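Local coordinates for putative uncharacterized protein (Emericella nidulans, PDB 3PGB), which probably oxidises primary amines as a homodimeric copper amine oxidase that uses one copper ion and one topaquinone cofactor per subunit, at residues Ala49-Ile54 and Thr758-Leu763; Ile199-Leu204 and Glu289-Tyr294; Ala311-Arg316 and Asp704-Val709; Leu619-Thr624 and Gly716-Pro721. All coordinates share one frame; numbering follows the deposited sequence.

Interaction 1. Residues Ala49-Ile54 and Thr758-Leu763; sequences ASPCQI and TCSVVL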
# COMPACT_ATOMS: atom_id res chain seq x y z
N ALA A 49 -32.04 -22.09 14.85
CA ALA A 49 -30.79 -21.91 14.04
C ALA A 49 -31.12 -21.76 12.55
O ALA A 49 -30.66 -22.54 11.72
CB ALA A 49 -29.84 -23.10 14.28
N SER A 50 -31.91 -20.74 12.21
CA SER A 50 -32.39 -20.55 10.84
C SER A 50 -31.25 -20.14 9.89
O SER A 50 -30.33 -19.43 10.30
CB SER A 50 -33.49 -19.50 10.80
OG SER A 50 -34.66 -19.96 11.46
N PRO A 51 -31.31 -20.58 8.62
CA PRO A 51 -30.30 -20.19 7.64
C PRO A 51 -30.18 -18.68 7.43
O PRO A 51 -31.19 -17.97 7.48
CB PRO A 51 -30.78 -20.86 6.35
CG PRO A 51 -31.54 -22.04 6.80
CD PRO A 51 -32.20 -21.64 8.09
N CYS A 52 -28.96 -18.21 7.19
CA CYS A 52 -28.73 -16.82 6.83
C CYS A 52 -29.39 -16.54 5.48
O CYS A 52 -29.41 -17.41 4.59
CB CYS A 52 -27.24 -16.50 6.74
SG CYS A 52 -26.25 -16.89 8.19
N GLN A 53 -29.94 -15.34 5.33
CA GLN A 53 -30.61 -14.92 4.10
C GLN A 53 -29.62 -14.14 3.23
O GLN A 53 -29.38 -12.96 3.48
CB GLN A 53 -31.84 -14.07 4.43
CG GLN A 53 -32.76 -14.66 5.50
CD GLN A 53 -33.90 -13.72 5.89
OE1 GLN A 53 -34.16 -12.71 5.22
NE2 GLN A 53 -34.58 -14.05 6.98
N ILE A 54 -29.06 -14.80 2.23
CA ILE A 54 -28.10 -14.17 1.33
C ILE A 54 -28.87 -13.48 0.21
O ILE A 54 -28.98 -14.00 -0.91
CB ILE A 54 -27.08 -15.20 0.76
CG1 ILE A 54 -26.21 -15.77 1.89
CG2 ILE A 54 -26.20 -14.55 -0.30
CD1 ILE A 54 -26.86 -16.85 2.72
N THR A 758 -28.34 -14.43 14.83
CA THR A 758 -27.70 -15.72 14.82
C THR A 758 -28.31 -16.48 13.65
O THR A 758 -29.53 -16.64 13.59
CB THR A 758 -27.95 -16.49 16.13
OG1 THR A 758 -27.39 -15.76 17.23
CG2 THR A 758 -27.34 -17.89 16.08
N CYS A 759 -27.48 -16.91 12.70
CA CYS A 759 -27.96 -17.65 11.53
C CYS A 759 -26.90 -18.63 11.07
O CYS A 759 -25.78 -18.61 11.56
CB CYS A 759 -28.35 -16.69 10.39
SG CYS A 759 -27.00 -15.71 9.68
N SER A 760 -27.27 -19.49 10.12
CA SER A 760 -26.38 -20.54 9.64
C SER A 760 -26.19 -20.50 8.13
O SER A 760 -27.07 -20.05 7.40
CB SER A 760 -26.95 -21.91 10.03
OG SER A 760 -28.22 -22.12 9.45
N VAL A 761 -25.04 -20.97 7.67
CA VAL A 761 -24.78 -21.06 6.24
C VAL A 761 -24.23 -22.43 5.91
O VAL A 761 -23.47 -22.99 6.69
CB VAL A 761 -23.78 -19.98 5.75
CG1 VAL A 761 -24.32 -18.60 6.00
CG2 VAL A 761 -22.44 -20.14 6.43
N VAL A 762 -24.63 -22.97 4.77
CA VAL A 762 -24.01 -24.16 4.24
C VAL A 762 -22.96 -23.71 3.23
O VAL A 762 -23.27 -22.96 2.31
CB VAL A 762 -25.03 -25.11 3.59
CG1 VAL A 762 -24.32 -26.26 2.87
CG2 VAL A 762 -25.99 -25.63 4.65
N LEU A 763 -21.72 -24.16 3.45
CA LEU A 763 -20.59 -23.80 2.59
C LEU A 763 -20.32 -24.89 1.59
O LEU A 763 -19.82 -25.95 1.95
CB LEU A 763 -19.32 -23.59 3.42
CG LEU A 763 -19.27 -22.37 4.32
CD1 LEU A 763 -17.99 -22.41 5.13
CD2 LEU A 763 -19.35 -21.09 3.49
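Cys52 turns SG anti to its own carbonyl carbon (chi1 -54°), while Cys759 holds SG between its backbone N and carbonyl carbon (chi1 64°), and these two settings bring the sulfurs together. The bond between Cys52 SG and Cys759 SG measures 2.0 Å, and its torsion of 88° is the relaxed, near-perpendicular value expected of an unstrained disulfide.

Beside it the backbones meet in a single beta bridge between Pro51 and Ser760. Ser760 uses both its backbone N and its backbone O: the N donates to Ser50 O at 3.1 Å, and the O accepts from Cys52 N at a short 2.6 Å. Each acceptor also meets an alpha carbon, Cys759 CA lying 3.2 Å from Ser50 O and Pro51 CA equally far from Ser760 O. Past the disulfide, Val761 CG1 packs 3.4 Å from Cys52 SG and covers the half-cystine on that flank.

Strand 759-763 also pairs antiparallel with a strand of the second subunit, where Val761 meets Val761 of that chain, so the first modelled residues are fastened to a strand at the dimer interface. The arrangement illustrates how a terminal loop without regular structure can be fixed by little material: one buried covalent link clamps the loop, and the two hydrogen bonds flank the Pro51-Ser760 bridge next to it, consistent with a fixed register.

Interaction 2. Residues Ile199-Leu204 and Glu289-Tyr294; sequences IADITL and EFRKAY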
# COMPACT_ATOMS: atom_id res chain seq x y z
N ILE A 199 17.31 -20.09 -43.76
CA ILE A 199 18.15 -20.55 -42.65
C ILE A 199 17.50 -21.70 -41.87
O ILE A 199 17.73 -21.86 -40.67
CB ILE A 199 18.51 -19.38 -41.70
CG1 ILE A 199 17.27 -18.82 -40.99
CG2 ILE A 199 19.18 -18.26 -42.47
CD1 ILE A 199 17.61 -17.98 -39.79
N ALA A 200 16.69 -22.51 -42.56
CA ALA A 200 16.01 -23.64 -41.93
C ALA A 200 17.00 -24.66 -41.38
O ALA A 200 16.81 -25.21 -40.30
CB ALA A 200 15.08 -24.31 -42.90
N ASP A 201 18.06 -24.90 -42.14
CA ASP A 201 19.13 -25.79 -41.69
C ASP A 201 19.79 -25.26 -40.42
O ASP A 201 20.18 -26.04 -39.55
CB ASP A 201 20.18 -25.98 -42.80
CG ASP A 201 20.91 -24.70 -43.13
OD1 ASP A 201 20.24 -23.65 -43.29
OD2 ASP A 201 22.16 -24.73 -43.23
N ILE A 202 19.89 -23.94 -40.31
CA ILE A 202 20.49 -23.30 -39.14
C ILE A 202 19.58 -23.36 -37.93
O ILE A 202 20.05 -23.64 -36.83
CB ILE A 202 20.89 -21.83 -39.43
CG1 ILE A 202 22.04 -21.79 -40.43
CG2 ILE A 202 21.28 -21.13 -38.13
CD1 ILE A 202 22.44 -20.39 -40.85
N THR A 203 18.28 -23.11 -38.12
CA THR A 203 17.32 -23.18 -37.01
C THR A 203 17.12 -24.61 -36.52
O THR A 203 16.72 -24.82 -35.38
CB THR A 203 15.95 -22.54 -37.35
OG1 THR A 203 15.25 -23.32 -38.32
CG2 THR A 203 16.14 -21.11 -37.85
N LEU A 204 17.40 -25.59 -37.38
CA LEU A 204 17.36 -27.00 -37.01
C LEU A 204 18.58 -27.36 -36.15
O LEU A 204 18.47 -28.11 -35.19
CB LEU A 204 17.34 -27.90 -38.25
CG LEU A 204 15.97 -28.39 -38.73
CD1 LEU A 204 16.07 -28.98 -40.13
CD2 LEU A 204 15.39 -29.41 -37.75
N GLU A 289 26.42 -13.62 -45.24
CA GLU A 289 27.41 -13.35 -44.20
C GLU A 289 27.15 -14.10 -42.89
O GLU A 289 28.08 -14.57 -42.24
CB GLU A 289 27.49 -11.85 -43.92
CG GLU A 289 28.11 -11.03 -45.04
CD GLU A 289 28.08 -9.54 -44.76
OE1 GLU A 289 29.14 -8.88 -44.92
OE2 GLU A 289 27.02 -9.02 -44.37
N PHE A 290 25.88 -14.20 -42.51
CA PHE A 290 25.49 -14.97 -41.32
C PHE A 290 25.70 -16.46 -41.52
O PHE A 290 26.25 -17.14 -40.65
CB PHE A 290 24.02 -14.71 -40.96
CG PHE A 290 23.53 -15.52 -39.79
CD1 PHE A 290 22.53 -16.47 -39.96
CD2 PHE A 290 24.09 -15.36 -38.53
CE1 PHE A 290 22.08 -17.22 -38.89
CE2 PHE A 290 23.65 -16.11 -37.45
CZ PHE A 290 22.64 -17.04 -37.64
N ARG A 291 25.27 -16.97 -42.67
CA ARG A 291 25.41 -18.40 -42.98
C ARG A 291 26.87 -18.85 -42.98
O ARG A 291 27.19 -19.90 -42.44
CB ARG A 291 24.76 -18.75 -44.32
CG ARG A 291 23.24 -18.61 -44.35
CD ARG A 291 22.62 -19.32 -45.55
NE ARG A 291 22.27 -20.70 -45.22
CZ ARG A 291 23.04 -21.77 -45.43
NH1 ARG A 291 24.24 -21.67 -46.02
NH2 ARG A 291 22.60 -22.97 -45.06
N LYS A 292 27.74 -18.04 -43.59
CA LYS A 292 29.18 -18.34 -43.62
C LYS A 292 29.76 -18.32 -42.21
O LYS A 292 30.58 -19.17 -41.86
CB LYS A 292 29.94 -17.35 -44.51
N ALA A 293 29.34 -17.35 -41.40
CA ALA A 293 29.81 -17.24 -40.02
C ALA A 293 29.33 -18.41 -39.17
O ALA A 293 30.12 -18.99 -38.43
CB ALA A 293 29.36 -15.92 -39.42
N TYR A 294 28.05 -18.75 -39.28
CA TYR A 294 27.46 -19.83 -38.48
C TYR A 294 28.24 -21.13 -38.62
O TYR A 294 28.72 -21.68 -37.62
CB TYR A 294 25.99 -20.07 -38.87
CG TYR A 294 25.30 -21.08 -37.98
CD1 TYR A 294 25.18 -22.40 -38.36
CD2 TYR A 294 24.81 -20.70 -36.73
CE1 TYR A 294 24.56 -23.33 -37.53
CE2 TYR A 294 24.20 -21.62 -35.89
CZ TYR A 294 24.07 -22.93 -36.30
OH TYR A 294 23.47 -23.84 -35.48
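Ile202 carries the hydrophobic half of this helix-helix contact with two branches that do different work. With CG1 anti to the carbonyl carbon, the CG2 methyl stands anti to the backbone N and projects over the centre of the Tyr294 ring, 3.7 Å from its centroid, a CH-pi contact. The longer branch runs on through CG1 to CD1, which comes 3.7 Å from Phe290 CE1 and 4.0 Å from Arg291 CG. One isoleucine is thus gripped by three residues of a single helix. Phe290 and Tyr294, one turn apart, both point CB toward helix 200-204, and in both chi1 carries CG anti to the backbone N; the two branches of Ile202 then find one ring each.

The polar half lies at the margin. Arg291 bends at chi3 (91°), which swings NE out of the line of the aliphatic chain, and its NH2 then meets the carboxylate of Asp201. NH2 is 2.6 Å from Asp201 OD2 in a salt bridge and donates to Asp201 OD1 at 3.0 Å, so one nitrogen bridges both oxygens, with guanidinium and carboxylate planes only 21° apart. Tyr294 OH is bound by Asp205, which fixes the far end of the ring.

The short axes pass 11.3 Å apart at 39°, a spacing filled by these large side chains. Ile199, at the N-cap position of its helix, and Phe290 both touch Leu258 of strand 255-263, and Phe290 meets the rings of Trp277 and Tyr284. The two helices therefore pack against the antiparallel sheet that includes strands 235-242, 255-263 and 273-279.

Interaction 3. Residues Ala311-Arg316 and Asp704-Val709; sequences AHTEQR and DLPNTV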
# COMPACT_ATOMS: atom_id res chain seq x y z
N ALA A 311 7.80 -23.34 -16.61
CA ALA A 311 7.06 -22.26 -17.28
C ALA A 311 5.53 -22.41 -17.20
O ALA A 311 4.80 -21.62 -17.79
CB ALA A 311 7.49 -22.16 -18.74
N HIS A 312 5.06 -23.43 -16.48
CA HIS A 312 3.63 -23.71 -16.40
C HIS A 312 3.07 -23.33 -15.03
O HIS A 312 3.80 -23.30 -14.05
CB HIS A 312 3.37 -25.18 -16.68
CG HIS A 312 3.75 -25.60 -18.07
ND1 HIS A 312 3.81 -26.92 -18.46
CD2 HIS A 312 4.09 -24.88 -19.16
CE1 HIS A 312 4.16 -26.99 -19.73
NE2 HIS A 312 4.34 -25.76 -20.17
N THR A 313 1.77 -23.06 -14.97
CA THR A 313 1.14 -22.48 -13.78
C THR A 313 0.55 -23.51 -12.81
O THR A 313 0.17 -23.16 -11.70
CB THR A 313 0.02 -21.52 -14.19
OG1 THR A 313 -0.92 -22.22 -15.02
CG2 THR A 313 0.60 -20.34 -14.96
N GLU A 314 0.46 -24.77 -13.26
CA GLU A 314 0.04 -25.91 -12.43
C GLU A 314 0.75 -25.97 -11.08
O GLU A 314 1.87 -25.46 -10.92
CB GLU A 314 0.32 -27.23 -13.19
CG GLU A 314 1.82 -27.45 -13.53
CD GLU A 314 2.11 -28.69 -14.40
OE1 GLU A 314 3.28 -29.15 -14.39
OE2 GLU A 314 1.19 -29.20 -15.10
N GLN A 315 0.12 -26.61 -10.11
CA GLN A 315 0.73 -26.83 -8.80
C GLN A 315 2.07 -27.55 -8.95
O GLN A 315 2.17 -28.50 -9.73
CB GLN A 315 -0.20 -27.63 -7.89
CG GLN A 315 0.25 -27.73 -6.43
CD GLN A 315 1.39 -28.71 -6.22
OE1 GLN A 315 1.54 -29.69 -6.95
NE2 GLN A 315 2.21 -28.45 -5.21
N ARG A 316 3.09 -27.12 -8.22
CA ARG A 316 4.38 -27.79 -8.26
C ARG A 316 5.20 -27.61 -6.98
O ARG A 316 5.27 -26.51 -6.44
CB ARG A 316 5.20 -27.29 -9.44
CG ARG A 316 6.48 -28.08 -9.66
CD ARG A 316 7.03 -27.85 -11.04
NE ARG A 316 7.93 -26.70 -11.07
CZ ARG A 316 9.22 -26.73 -11.40
NH1 ARG A 316 9.81 -27.87 -11.75
NH2 ARG A 316 9.92 -25.60 -11.38
N ASP A 704 9.30 -14.60 -10.67
CA ASP A 704 8.32 -14.31 -11.71
C ASP A 704 8.07 -15.52 -12.62
O ASP A 704 7.29 -15.43 -13.56
CB ASP A 704 8.77 -13.08 -12.51
CG ASP A 704 8.68 -11.81 -11.70
OD1 ASP A 704 7.58 -11.24 -11.64
OD2 ASP A 704 9.70 -11.38 -11.12
N LEU A 705 8.73 -16.64 -12.33
CA LEU A 705 8.50 -17.89 -13.04
C LEU A 705 7.63 -18.81 -12.18
O LEU A 705 7.94 -19.03 -11.01
CB LEU A 705 9.82 -18.60 -13.33
CG LEU A 705 10.86 -17.83 -14.13
CD1 LEU A 705 12.13 -18.66 -14.24
CD2 LEU A 705 10.33 -17.46 -15.50
N PRO A 706 6.54 -19.36 -12.75
CA PRO A 706 6.03 -19.22 -14.11
C PRO A 706 5.32 -17.88 -14.37
O PRO A 706 5.31 -17.39 -15.51
CB PRO A 706 5.03 -20.37 -14.22
CG PRO A 706 4.52 -20.52 -12.80
CD PRO A 706 5.72 -20.28 -11.95
N ASN A 707 4.72 -17.30 -13.34
CA ASN A 707 3.98 -16.05 -13.47
C ASN A 707 4.37 -15.03 -12.43
O ASN A 707 4.80 -15.38 -11.33
CB ASN A 707 2.48 -16.30 -13.34
CG ASN A 707 1.86 -16.83 -14.61
OD1 ASN A 707 2.53 -17.02 -15.63
ND2 ASN A 707 0.55 -17.06 -14.56
N THR A 708 4.19 -13.77 -12.77
CA THR A 708 4.32 -12.68 -11.82
C THR A 708 3.16 -12.79 -10.84
O THR A 708 2.10 -13.31 -11.19
CB THR A 708 4.31 -11.32 -12.54
OG1 THR A 708 5.42 -11.27 -13.43
CG2 THR A 708 4.40 -10.15 -11.55
N VAL A 709 3.37 -12.32 -9.62
CA VAL A 709 2.37 -12.45 -8.56
C VAL A 709 1.76 -11.10 -8.20
O VAL A 709 2.45 -10.07 -8.21
CB VAL A 709 2.98 -13.10 -7.29
CG1 VAL A 709 3.55 -14.47 -7.63
CG2 VAL A 709 4.06 -12.21 -6.68
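The Asn707 amide is the flat group that meets segment 311-316: Thr313 CG2 lies above its plane, 3.7 Å from Asn707 CG, placed there because CG2 is anti to the Thr313 carbonyl carbon. A second flat group, the imidazole of His312, serves other partners. His312 points its CB away from segment 704-709; its ring stacks on Phe248 and its NE2 is hydrogen-bonded to Asp307. The puckered ring of Pro706 meets backbone instead: His312 O rests against two neighbouring ring carbons, 3.1 Å from Pro706 CG and 3.2 Å from Pro706 CB, and Pro706 CB also touches Ala311 C at 3.6 Å. What joins the segments is thus close-fitting van der Waals packing of a proline onto the backbone at Ala311-His312, with a methyl group covering the neighbouring amide.

The peptide bond before Pro706 is cis, and CB of Pro706 points toward segment 311-316. Within this loop Thr708 OG1 donates to Asp704 OD1 at 2.8 Å, closing the loop across its base. That same OD1 is hydrogen-bonded to NE2 of the copper ligand His698, a second-shell bond consistent with orienting this ligand.

The contact joins the loop leading from helix 287-294 to strand 329-331 with the loop between strands 686-698 and 714-722. Tyr507 bonds to Ala311 O and packs on Thr313 and Asn707, while Ser466 and Arg458 of the second subunit lie against Thr313 and Asn707, placing the two loops at the dimer interface.

Interaction 4. Residues Leu619-Thr624 and Gly716-Pro721; sequences LPSAGT and GVAFTP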
# COMPACT_ATOMS: atom_id res chain seq x y z
N LEU A 619 -3.40 10.86 -2.93
CA LEU A 619 -2.14 10.32 -2.44
C LEU A 619 -1.88 8.93 -3.00
O LEU A 619 -2.82 8.15 -3.17
CB LEU A 619 -2.13 10.27 -0.90
CG LEU A 619 -3.19 9.43 -0.18
CD1 LEU A 619 -2.72 9.12 1.22
CD2 LEU A 619 -4.55 10.12 -0.16
N PRO A 620 -0.61 8.61 -3.31
CA PRO A 620 -0.26 7.27 -3.75
C PRO A 620 -0.25 6.30 -2.57
O PRO A 620 0.77 6.14 -1.91
CB PRO A 620 1.15 7.45 -4.32
CG PRO A 620 1.72 8.57 -3.54
CD PRO A 620 0.57 9.49 -3.21
N SER A 621 -1.38 5.67 -2.30
CA SER A 621 -1.51 4.78 -1.16
C SER A 621 -0.67 3.51 -1.30
O SER A 621 -0.10 3.04 -0.32
CB SER A 621 -2.98 4.40 -0.95
OG SER A 621 -3.65 5.45 -0.26
N ALA A 622 -0.61 2.97 -2.51
CA ALA A 622 0.09 1.73 -2.79
C ALA A 622 1.36 1.93 -3.61
O ALA A 622 1.91 0.97 -4.15
CB ALA A 622 -0.83 0.76 -3.51
N GLY A 623 1.83 3.18 -3.71
CA GLY A 623 3.03 3.48 -4.49
C GLY A 623 2.77 3.54 -5.98
O GLY A 623 1.88 2.88 -6.50
N THR A 624 3.56 4.36 -6.68
CA THR A 624 3.39 4.59 -8.12
C THR A 624 4.74 4.88 -8.77
O THR A 624 5.76 4.99 -8.09
CB THR A 624 2.44 5.78 -8.39
OG1 THR A 624 3.01 6.99 -7.89
CG2 THR A 624 1.07 5.56 -7.74
N GLY A 716 -1.20 1.90 -6.59
CA GLY A 716 -2.49 2.48 -6.27
C GLY A 716 -2.44 3.92 -5.81
O GLY A 716 -1.43 4.38 -5.28
N VAL A 717 -3.55 4.62 -6.03
CA VAL A 717 -3.78 5.97 -5.52
C VAL A 717 -5.08 5.97 -4.74
O VAL A 717 -5.90 5.07 -4.88
CB VAL A 717 -3.85 7.03 -6.64
CG1 VAL A 717 -2.47 7.32 -7.20
CG2 VAL A 717 -4.81 6.61 -7.74
N ALA A 718 -5.27 6.98 -3.91
CA ALA A 718 -6.47 7.10 -3.10
C ALA A 718 -6.92 8.55 -3.04
O ALA A 718 -6.10 9.46 -2.90
CB ALA A 718 -6.21 6.58 -1.71
N PHE A 719 -8.22 8.77 -3.18
CA PHE A 719 -8.80 10.10 -3.05
C PHE A 719 -9.53 10.09 -1.72
O PHE A 719 -10.40 9.25 -1.51
CB PHE A 719 -9.78 10.40 -4.19
CG PHE A 719 -9.31 9.95 -5.54
CD1 PHE A 719 -7.99 10.05 -5.91
CD2 PHE A 719 -10.22 9.45 -6.47
CE1 PHE A 719 -7.57 9.64 -7.17
CE2 PHE A 719 -9.81 9.04 -7.73
CZ PHE A 719 -8.48 9.14 -8.08
N THR A 720 -9.17 11.01 -0.83
CA THR A 720 -9.77 11.08 0.50
C THR A 720 -10.24 12.50 0.79
O THR A 720 -9.61 13.45 0.36
CB THR A 720 -8.76 10.63 1.58
OG1 THR A 720 -9.46 10.39 2.81
CG2 THR A 720 -7.67 11.68 1.82
N PRO A 721 -11.38 12.65 1.51
CA PRO A 721 -11.83 13.99 1.87
C PRO A 721 -10.77 14.76 2.65
O PRO A 721 -10.06 14.17 3.46
CB PRO A 721 -13.05 13.72 2.74
CG PRO A 721 -13.58 12.44 2.24
CD PRO A 721 -12.36 11.63 1.91
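Leu619 lays its CD2 methyl against strand 716-721, 3.2 Å from Ala718 O and 4.0 Å from Thr720 CG2. In the backbone, Leu619 and Ala718 form an antiparallel hydrogen-bonded pair, with Leu619 N giving to Ala718 O at 3.0 Å and Ala718 N to Leu619 O at 2.8 Å.

After Pro620 the chain curls round Gly716. Gly716 O accepts from Ala622 N at 3.2 Å, the donor standing well above the carbonyl plane, whereas Gly716 N gives to Gly623 O. Ala622 CB comes within 3.3 Å of Gly716 N, on the side from which a side chain would leave. Ser621 OG approaches Ala718 CB at 3.2 Å, and Thr624 CG2 meets Val717 CG1 at 4.0 Å, their side chains crossing at about a right angle.

Strand 714-722, in the copper amine oxidase domain, pairs antiparallel with both 498-504 and 613-619, with the latter partly through this contact. Four backbone hydrogen bonds cross the contact, two in the Leu619-Ala718 pair and two gripping Gly716 from the loop, and the absence of a side chain on Gly716 appears to suit the tight approach of Ala622.

Following the chain from the N terminus, interaction 1 opens first and closes last, its disulfide joining residues 49-54 to 758-763 so that the other three contacts all fall within that span. Interaction 2 closes a loop of some 84 residues before interaction 3 opens, and ties two helices over one sheet. Interaction 3 joins the loop after helix 287-294 to the loop between strands 686-698 and 714-722. Interaction 4 starts inside it and closes beyond it, so these two cross; it joins the end of strand 613-619 and its following loop to strand 714-722. Interactions 1, 3 and 4 each touch the second subunit, whereas interaction 2 lies remote, its centre about 70 Å from that of interaction 1.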